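Local coordinates for protein 3-keto-5-aminohexanoate cleavage enzyme (Burkholderia xenovorans LB400, PDB 3E49) that probably cleaves 3-keto-5-aminohexanoate or a related beta-keto acid, using a zinc ion held in a TIM barrel, at residues R57-P61 against A132-E136; A102-P107 against T161-T167; I241-S245 against K279-V283. All coordinates share one frame; numbering follows the deposited sequence.

Interaction 1 (R57-P61 against A132-E136)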
loop_
_atom_site.group_PDB
_atom_site.type_symbol
_atom_site.label_atom_id
_atom_site.label_comp_id
_atom_site.label_asym_id
_atom_site.label_seq_id
_atom_site.Cartn_x
_atom_site.Cartn_y
_atom_site.Cartn_z
ATOM N N ARG A 57 21.007 -18.682 37.986
ATOM C CA ARG A 57 20.645 -19.923 38.640
ATOM C C ARG A 57 19.550 -20.617 37.880
ATOM O O ARG A 57 19.546 -21.841 37.778
ATOM C CB ARG A 57 20.155 -19.657 40.057
ATOM C CG ARG A 57 21.204 -19.060 40.931
ATOM C CD ARG A 57 20.637 -18.660 42.246
ATOM N NE ARG A 57 19.707 -17.542 42.142
ATOM C CZ ARG A 57 19.072 -17.012 43.181
ATOM N NH1 ARG A 57 19.263 -17.507 44.394
ATOM N NH2 ARG A 57 18.236 -15.995 43.016
ATOM N N ASP A 58 18.608 -19.843 37.358
ATOM C CA ASP A 58 17.462 -20.425 36.675
ATOM C C ASP A 58 17.092 -19.788 35.328
ATOM O O ASP A 58 16.063 -20.143 34.734
ATOM C CB ASP A 58 16.263 -20.362 37.623
ATOM C CG ASP A 58 15.904 -18.951 38.004
ATOM O OD1 ASP A 58 16.493 -18.000 37.459
ATOM O OD2 ASP A 58 15.018 -18.789 38.847
ATOM N N GLY A 59 17.899 -18.834 34.889
ATOM C CA GLY A 59 17.676 -18.111 33.638
ATOM C C GLY A 59 16.540 -17.096 33.620
ATOM O O GLY A 59 16.246 -16.532 32.567
ATOM N N ARG A 60 15.914 -16.803 34.757
ATOM C CA ARG A 60 14.812 -15.872 34.744
ATOM C C ARG A 60 15.273 -14.439 34.432
ATOM O O ARG A 60 16.398 -14.067 34.757
ATOM C CB ARG A 60 14.017 -15.915 36.046
ATOM C CG ARG A 60 14.479 -15.011 37.173
ATOM C CD ARG A 60 13.393 -14.992 38.287
ATOM N NE ARG A 60 13.245 -16.333 38.852
ATOM C CZ ARG A 60 12.142 -16.820 39.420
ATOM N NH1 ARG A 60 11.021 -16.104 39.491
ATOM N NH2 ARG A 60 12.159 -18.068 39.883
ATOM N N PRO A 61 14.434 -13.659 33.745
ATOM C CA PRO A 61 14.791 -12.289 33.492
ATOM C C PRO A 61 15.012 -11.511 34.784
ATOM O O PRO A 61 14.283 -11.712 35.787
ATOM C CB PRO A 61 13.544 -11.738 32.785
ATOM C CG PRO A 61 12.975 -12.873 32.106
ATOM C CD PRO A 61 13.169 -14.009 33.085
ATOM N N ALA A 132 12.410 -26.986 32.871
ATOM C CA ALA A 132 13.335 -27.249 33.956
ATOM C C ALA A 132 13.008 -26.458 35.205
ATOM O O ALA A 132 13.264 -26.927 36.307
ATOM C CB ALA A 132 14.749 -26.914 33.538
ATOM N N HIS A 133 12.493 -25.247 35.056
ATOM C CA HIS A 133 12.206 -24.417 36.214
ATOM C C HIS A 133 10.780 -24.008 36.198
ATOM O O HIS A 133 10.214 -23.768 35.149
ATOM C CB HIS A 133 13.093 -23.175 36.216
ATOM C CG HIS A 133 14.539 -23.482 36.041
ATOM N ND1 HIS A 133 15.400 -23.643 37.105
ATOM C CD2 HIS A 133 15.281 -23.669 34.922
ATOM C CE1 HIS A 133 16.610 -23.918 36.647
ATOM N NE2 HIS A 133 16.565 -23.939 35.328
ATOM N N GLY A 134 10.200 -23.883 37.376
ATOM C CA GLY A 134 8.815 -23.517 37.484
ATOM C C GLY A 134 8.458 -22.163 36.925
ATOM O O GLY A 134 7.339 -21.976 36.417
ATOM N N TRP A 135 9.402 -21.216 36.988
ATOM C CA TRP A 135 9.093 -19.865 36.569
ATOM C C TRP A 135 8.758 -19.802 35.078
ATOM O O TRP A 135 7.999 -18.954 34.660
ATOM C CB TRP A 135 10.256 -18.896 36.904
ATOM C CG TRP A 135 11.470 -19.062 36.058
ATOM C CD1 TRP A 135 12.579 -19.779 36.343
ATOM C CD2 TRP A 135 11.681 -18.494 34.763
ATOM N NE1 TRP A 135 13.467 -19.713 35.309
ATOM C CE2 TRP A 135 12.934 -18.934 34.321
ATOM C CE3 TRP A 135 10.916 -17.659 33.933
ATOM C CZ2 TRP A 135 13.455 -18.573 33.094
ATOM C CZ3 TRP A 135 11.440 -17.291 32.698
ATOM C CH2 TRP A 135 12.683 -17.756 32.292
ATOM N N GLU A 136 9.297 -20.737 34.308
ATOM C CA GLU A 136 9.171 -20.708 32.836
ATOM C C GLU A 136 7.721 -20.830 32.353
ATOM O O GLU A 136 7.260 -20.018 31.539
ATOM C CB GLU A 136 10.036 -21.800 32.211
ATOM C CG GLU A 136 11.539 -21.679 32.503
ATOM C CD GLU A 136 12.343 -22.753 31.804
ATOM O OE1 GLU A 136 12.597 -22.634 30.576
ATOM O OE2 GLU A 136 12.767 -23.732 32.477
#
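The indole of W135 lies beneath the start of the R60 side chain, whose CB sits 3.6 Å above the ring plane and over its centre, while R60 CA makes a CH-pi contact with the six-membered ring. E136 CG covers the opposite indole face, so the ring is sandwiched between aliphatic carbons. Its edge is held as well: W135 NE1 donates to D58 O at 2.7 Å, with an N-H...O angle of 149°. The oxygen lies close to the indole plane, although the N-H approaches from above the D58 carbonyl plane. This bond satisfies the one polar atom of a buried aromatic side chain. P61 CD, 3.7 Å from W135 CZ3, extends the apolar contact at the far end of the ring.

D58 shapes the loop from within. With its CG set between the backbone N and the carbonyl carbon (chi1 61°), D58 OD1 accepts from R60 N at 3.0 Å, forming an Asx turn. D58 OD2 takes both R60 NE and R60 NH2, the latter at 3.1 Å, in a side-on salt bridge. A bend at chi3 (63°) turns the arginine back toward this carboxylate and brings one guanidinium face over W135 CB, 3.6 Å from R60 NH2. D58 CB meanwhile rests on a face of the H133 ring, 3.4 Å from H133 ND1. At the start of helix 134-141, E136 OE2 accepts from H133 N and also bonds to S22 OG.

The loop follows strand 48-54, which carries the zinc ligands H50 and H52, and turns into the antiparallel strand 61-62; the P61 side chain lies about 6 Å from that of H52. The arrangement is that of a TIM-barrel beta-alpha loop, folded by an Asx turn and packed against a helix of a longer excursion, whose P61 end approaches the metal site.

Interaction 2 (A102-P107 against T161-T167)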
loop_
_atom_site.group_PDB
_atom_site.type_symbol
_atom_site.label_atom_id
_atom_site.label_comp_id
_atom_site.label_asym_id
_atom_site.label_seq_id
_atom_site.Cartn_x
_atom_site.Cartn_y
_atom_site.Cartn_z
ATOM N N ALA A 102 19.843 1.103 32.652
ATOM C CA ALA A 102 20.110 2.192 31.732
ATOM C C ALA A 102 20.535 3.440 32.489
ATOM O O ALA A 102 21.505 4.115 32.107
ATOM C CB ALA A 102 18.853 2.480 30.910
ATOM N N THR A 103 19.796 3.741 33.563
ATOM C CA THR A 103 20.078 4.945 34.363
ATOM C C THR A 103 21.407 4.809 35.094
ATOM O O THR A 103 22.123 5.793 35.229
ATOM C CB THR A 103 18.904 5.332 35.311
ATOM O OG1 THR A 103 18.492 4.197 36.056
ATOM C CG2 THR A 103 17.688 5.793 34.520
ATOM N N HIS A 104 21.770 3.592 35.507
ATOM C CA HIS A 104 23.043 3.374 36.180
ATOM C C HIS A 104 24.243 3.294 35.242
ATOM O O HIS A 104 25.294 3.925 35.481
ATOM C CB HIS A 104 23.022 2.100 37.025
ATOM C CG HIS A 104 24.354 1.785 37.635
ATOM N ND1 HIS A 104 24.759 2.305 38.848
ATOM C CD2 HIS A 104 25.396 1.059 37.173
ATOM C CE1 HIS A 104 25.981 1.882 39.115
ATOM N NE2 HIS A 104 26.393 1.125 38.114
ATOM N N TYR A 105 24.109 2.484 34.194
ATOM C CA TYR A 105 25.213 2.248 33.273
ATOM C C TYR A 105 25.408 3.324 32.209
ATOM O O TYR A 105 26.504 3.444 31.655
ATOM C CB TYR A 105 25.101 0.845 32.661
ATOM C CG TYR A 105 25.336 -0.289 33.683
ATOM C CD1 TYR A 105 26.587 -0.482 34.244
ATOM C CD2 TYR A 105 24.323 -1.178 34.031
ATOM C CE1 TYR A 105 26.828 -1.486 35.156
ATOM C CE2 TYR A 105 24.556 -2.196 34.941
ATOM C CZ TYR A 105 25.816 -2.340 35.500
ATOM O OH TYR A 105 26.063 -3.338 36.399
HETATM N N MSE A 106 24.359 4.108 31.973
HETATM C CA MSE A 106 24.363 5.174 30.990
HETATM C C MSE A 106 24.946 4.735 29.663
HETATM O O MSE A 106 25.918 5.312 29.167
HETATM C CB MSE A 106 25.134 6.364 31.552
HETATM C CG MSE A 106 24.502 6.847 32.830
HETATM SE SE MSE A 106 25.545 8.287 33.655
HETATM C CE MSE A 106 24.589 8.378 35.258
ATOM N N PRO A 107 24.336 3.713 29.049
ATOM C CA PRO A 107 24.844 3.188 27.781
ATOM C C PRO A 107 24.652 4.177 26.619
ATOM O O PRO A 107 23.942 5.130 26.753
ATOM C CB PRO A 107 23.991 1.916 27.592
ATOM C CG PRO A 107 22.737 2.229 28.246
ATOM C CD PRO A 107 23.090 3.044 29.452
ATOM N N THR A 161 15.039 11.193 31.381
ATOM C CA THR A 161 16.038 10.623 32.283
ATOM C C THR A 161 17.260 10.066 31.575
ATOM O O THR A 161 18.397 10.544 31.778
ATOM C CB THR A 161 15.363 9.576 33.190
ATOM O OG1 THR A 161 14.318 10.245 33.908
ATOM C CG2 THR A 161 16.331 9.008 34.178
ATOM N N CYS A 162 17.037 9.082 30.718
ATOM C CA CYS A 162 18.137 8.472 29.973
ATOM C C CYS A 162 18.715 9.468 28.977
ATOM O O CYS A 162 19.916 9.544 28.812
ATOM C CB CYS A 162 17.676 7.179 29.287
ATOM S SG CYS A 162 17.217 5.918 30.459
ATOM N N GLY A 163 17.855 10.251 28.350
ATOM C CA GLY A 163 18.302 11.265 27.397
ATOM C C GLY A 163 19.316 12.195 28.025
ATOM O O GLY A 163 20.345 12.515 27.418
ATOM N N GLY A 164 19.027 12.598 29.267
ATOM C CA GLY A 164 19.925 13.441 30.034
ATOM C C GLY A 164 21.299 12.849 30.247
ATOM O O GLY A 164 22.255 13.579 30.506
ATOM N N ASN A 165 21.445 11.532 30.147
ATOM C CA ASN A 165 22.746 10.921 30.337
ATOM C C ASN A 165 23.448 10.701 29.008
ATOM O O ASN A 165 24.402 9.950 28.970
ATOM C CB ASN A 165 22.622 9.557 31.027
ATOM C CG ASN A 165 22.030 9.631 32.420
ATOM O OD1 ASN A 165 22.314 10.553 33.171
ATOM N ND2 ASN A 165 21.196 8.637 32.775
ATOM N N GLY A 166 22.977 11.329 27.920
ATOM C CA GLY A 166 23.554 11.124 26.579
ATOM C C GLY A 166 23.153 9.808 25.890
ATOM O O GLY A 166 23.613 9.501 24.783
ATOM N N THR A 167 22.292 9.033 26.549
ATOM C CA THR A 167 21.832 7.756 26.016
ATOM C C THR A 167 20.822 8.026 24.922
ATOM O O THR A 167 19.960 8.881 25.086
ATOM C CB THR A 167 21.172 6.910 27.112
ATOM O OG1 THR A 167 22.154 6.554 28.102
ATOM C CG2 THR A 167 20.514 5.632 26.502
HETATM O O HOH W 1 20.835 6.592 30.803
#
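T167 and P107 meet at the close-fitting end of this contact, where the threonine hydroxyl T167 OG1 donates to P107 O at 2.7 Å. The donor lies in the carbonyl plane, at a C=O...donor angle of 152°. With chi1 at -65°, T167 OG1 faces P107 O, and T167 CA adds a CA-H...O contact of 3.4 Å to the same P107 O, so one carbonyl is approached by both the hydroxyl and the backbone of a buried residue. Close packing continues between the two helices near their C-terminal ends, where A102 CB lies on C162 SG at 3.8 Å. Beside it the methyls T103 CG2 and T161 CG2 touch at 3.5 Å, and T103 CG2 also nears C162 SG; the hydroxyls of these two threonines turn back to L99 O and F157 O, respectively, in their own helices.

A single water bridges A102, N165 and T167. It donates to A102 O at 2.9 Å and to T167 OG1, and accepts from N165 ND2; T167 OG1 therefore gives one hydrogen bond and receives another. The topology is that of successive beta-alpha units in a TIM barrel: helix 95-105 turns into strand 109-113, helix 152-163 into strand 168-173, and these two strands run parallel as partners. The contact joins the two helix-to-strand turns just before the strands pair.

Toward solvent the fit changes in character. Selenomethionine M106, which leaves the helix with positive phi, extends its side chain across N165 at about a right angle, its CG 3.7 Å from N165 CG and its SE and CE alongside N165 OD1. The two are well overlapped yet partly exposed, and what joins their side chains is van der Waals contact, although K304 NZ bonds to both M106 O and N165 O.

Interaction 3 (I241-S245 against K279-V283)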
loop_
_atom_site.group_PDB
_atom_site.type_symbol
_atom_site.label_atom_id
_atom_site.label_comp_id
_atom_site.label_asym_id
_atom_site.label_seq_id
_atom_site.Cartn_x
_atom_site.Cartn_y
_atom_site.Cartn_z
ATOM N N ILE A 241 14.848 -13.768 9.142
ATOM C CA ILE A 241 15.654 -13.533 7.946
ATOM C C ILE A 241 14.850 -12.980 6.766
ATOM O O ILE A 241 15.276 -12.038 6.120
ATOM C CB ILE A 241 16.522 -14.773 7.531
ATOM C CG1 ILE A 241 17.365 -15.245 8.709
ATOM C CG2 ILE A 241 17.362 -14.416 6.248
ATOM C CD1 ILE A 241 18.488 -14.206 9.181
ATOM N N PRO A 242 13.684 -13.560 6.444
ATOM C CA PRO A 242 12.953 -12.965 5.334
ATOM C C PRO A 242 12.624 -11.490 5.464
ATOM O O PRO A 242 12.757 -10.719 4.508
ATOM C CB PRO A 242 11.623 -13.784 5.311
ATOM C CG PRO A 242 11.996 -15.105 5.913
ATOM C CD PRO A 242 13.045 -14.764 6.979
ATOM N N LEU A 243 12.148 -11.070 6.623
ATOM C CA LEU A 243 11.789 -9.663 6.798
ATOM C C LEU A 243 13.047 -8.789 6.817
ATOM O O LEU A 243 13.072 -7.730 6.224
ATOM C CB LEU A 243 10.897 -9.470 8.056
ATOM C CG LEU A 243 9.456 -10.074 7.970
ATOM C CD1 LEU A 243 8.673 -9.765 9.267
ATOM C CD2 LEU A 243 8.713 -9.482 6.745
ATOM N N ALA A 244 14.108 -9.257 7.455
ATOM C CA ALA A 244 15.362 -8.482 7.469
ATOM C C ALA A 244 15.873 -8.322 6.023
ATOM O O ALA A 244 16.418 -7.294 5.656
ATOM C CB ALA A 244 16.391 -9.223 8.260
ATOM N N SER A 245 15.710 -9.371 5.232
ATOM C CA SER A 245 16.123 -9.390 3.829
ATOM C C SER A 245 15.334 -8.332 3.040
ATOM O O SER A 245 15.897 -7.538 2.269
ATOM C CB SER A 245 15.899 -10.782 3.247
ATOM O OG SER A 245 16.782 -11.723 3.813
ATOM N N LYS A 279 24.115 -15.623 8.691
ATOM C CA LYS A 279 23.038 -15.919 7.757
ATOM C C LYS A 279 22.550 -14.645 7.076
ATOM O O LYS A 279 22.459 -14.599 5.865
ATOM C CB LYS A 279 21.894 -16.652 8.456
ATOM C CG LYS A 279 20.983 -17.477 7.546
ATOM C CD LYS A 279 21.787 -18.622 6.927
ATOM C CE LYS A 279 20.969 -19.517 6.032
ATOM N NZ LYS A 279 21.865 -20.280 5.065
ATOM N N ILE A 280 22.299 -13.587 7.832
ATOM C CA ILE A 280 21.837 -12.334 7.223
ATOM C C ILE A 280 22.944 -11.725 6.383
ATOM O O ILE A 280 22.684 -11.070 5.381
ATOM C CB ILE A 280 21.223 -11.328 8.238
ATOM C CG1 ILE A 280 20.354 -10.281 7.480
ATOM C CG2 ILE A 280 22.341 -10.665 9.190
ATOM C CD1 ILE A 280 19.117 -10.874 6.664
ATOM N N ARG A 281 24.191 -11.974 6.759
ATOM C CA ARG A 281 25.280 -11.497 5.963
ATOM C C ARG A 281 25.380 -12.152 4.573
ATOM O O ARG A 281 25.835 -11.518 3.639
ATOM C CB ARG A 281 26.598 -11.544 6.748
ATOM C CG ARG A 281 26.663 -10.466 7.773
ATOM C CD ARG A 281 28.036 -10.483 8.370
ATOM N NE ARG A 281 29.040 -10.318 7.327
ATOM C CZ ARG A 281 30.292 -10.749 7.422
ATOM N NH1 ARG A 281 30.698 -11.432 8.468
ATOM N NH2 ARG A 281 31.118 -10.569 6.430
ATOM N N GLN A 282 24.845 -13.359 4.402
ATOM C CA GLN A 282 24.801 -14.003 3.084
ATOM C C GLN A 282 23.918 -13.166 2.149
ATOM O O GLN A 282 24.261 -12.931 0.988
ATOM C CB GLN A 282 24.204 -15.417 3.212
ATOM C CG GLN A 282 25.137 -16.432 3.875
ATOM C CD GLN A 282 24.614 -17.882 3.859
ATOM O OE1 GLN A 282 23.408 -18.141 3.746
ATOM N NE2 GLN A 282 25.536 -18.832 3.994
ATOM N N VAL A 283 22.788 -12.721 2.679
ATOM C CA VAL A 283 21.864 -11.812 1.969
ATOM C C VAL A 283 22.507 -10.462 1.704
ATOM O O VAL A 283 22.518 -9.952 0.570
ATOM C CB VAL A 283 20.542 -11.661 2.724
ATOM C CG1 VAL A 283 19.597 -10.658 1.976
ATOM C CG2 VAL A 283 19.892 -13.040 2.898
#
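K279 meets I241 through the base of its side chain, where K279 CB lies 4.3 Å from I241 CD1. The remainder of the lysine leads away from helix 240-248, and K279 NZ bonds to Q282 OE1 at 2.9 Å, one turn further along its own helix, as well as to E285 O of the second subunit. The aliphatic root of K279 thus borders this contact, whereas its charged end serves a subunit interface.

I280, which is buried, comes next and touches three residues of the facing helix. CG1 anti to the backbone N (chi1 -161°) and a bend at chi2 (61°) together bring CD1 to that helix. There I280 CD1 touches A244 CB at 3.6 Å, with S245 OG and I241 CG2 a little further off. The two isoleucines run past each other in opposite directions, and I241 CD1 reaches back along I280 as far as its CB.

V283, one turn after K279, closes the contact with both methyls near a hydroxyl: V283 CG1 and CG2 each lie 3.5 Å from S245 OG. This polar atom is satisfied within its own helix, for S245 OG donates to I241 O at 2.8 Å, the same carbonyl that accepts S245 N. With its hydrogen bond made there, OG can lie against the valine methyls without needing a partner across the contact.

The segment axes approach to 10.1 Å and cross at -36°, with the two helices running broadly the same way. Strand 253-256, which falls between the two helices in sequence, also lies under them, A244 resting on V254 and I280 on V256. On another side the second subunit joins in: its G286 packs against I241, K279 and Q282, and its L287 against S245, so this neighbouring pair of barrel helices lies between a strand of the barrel and the subunit interface.

The three contacts are separate parts of one TIM barrel, with centres 29 to 31 Å apart. Interactions 1 and 2 come nearest, about 13 Å between closest atoms, and their segments alternate along the chain; interaction 3 follows both in sequence. The zinc ion, held by H50, H52 and E259, relates to them unequally. The P61 side chain of interaction 1 lies about 10 Å from it and the A102 side chain of interaction 2 about 12 Å, whereas interaction 3 is remote from the metal site. Interactions 2 and 3 stand on opposite sides of the chain's centre, and it is interaction 3 that meets another subunit.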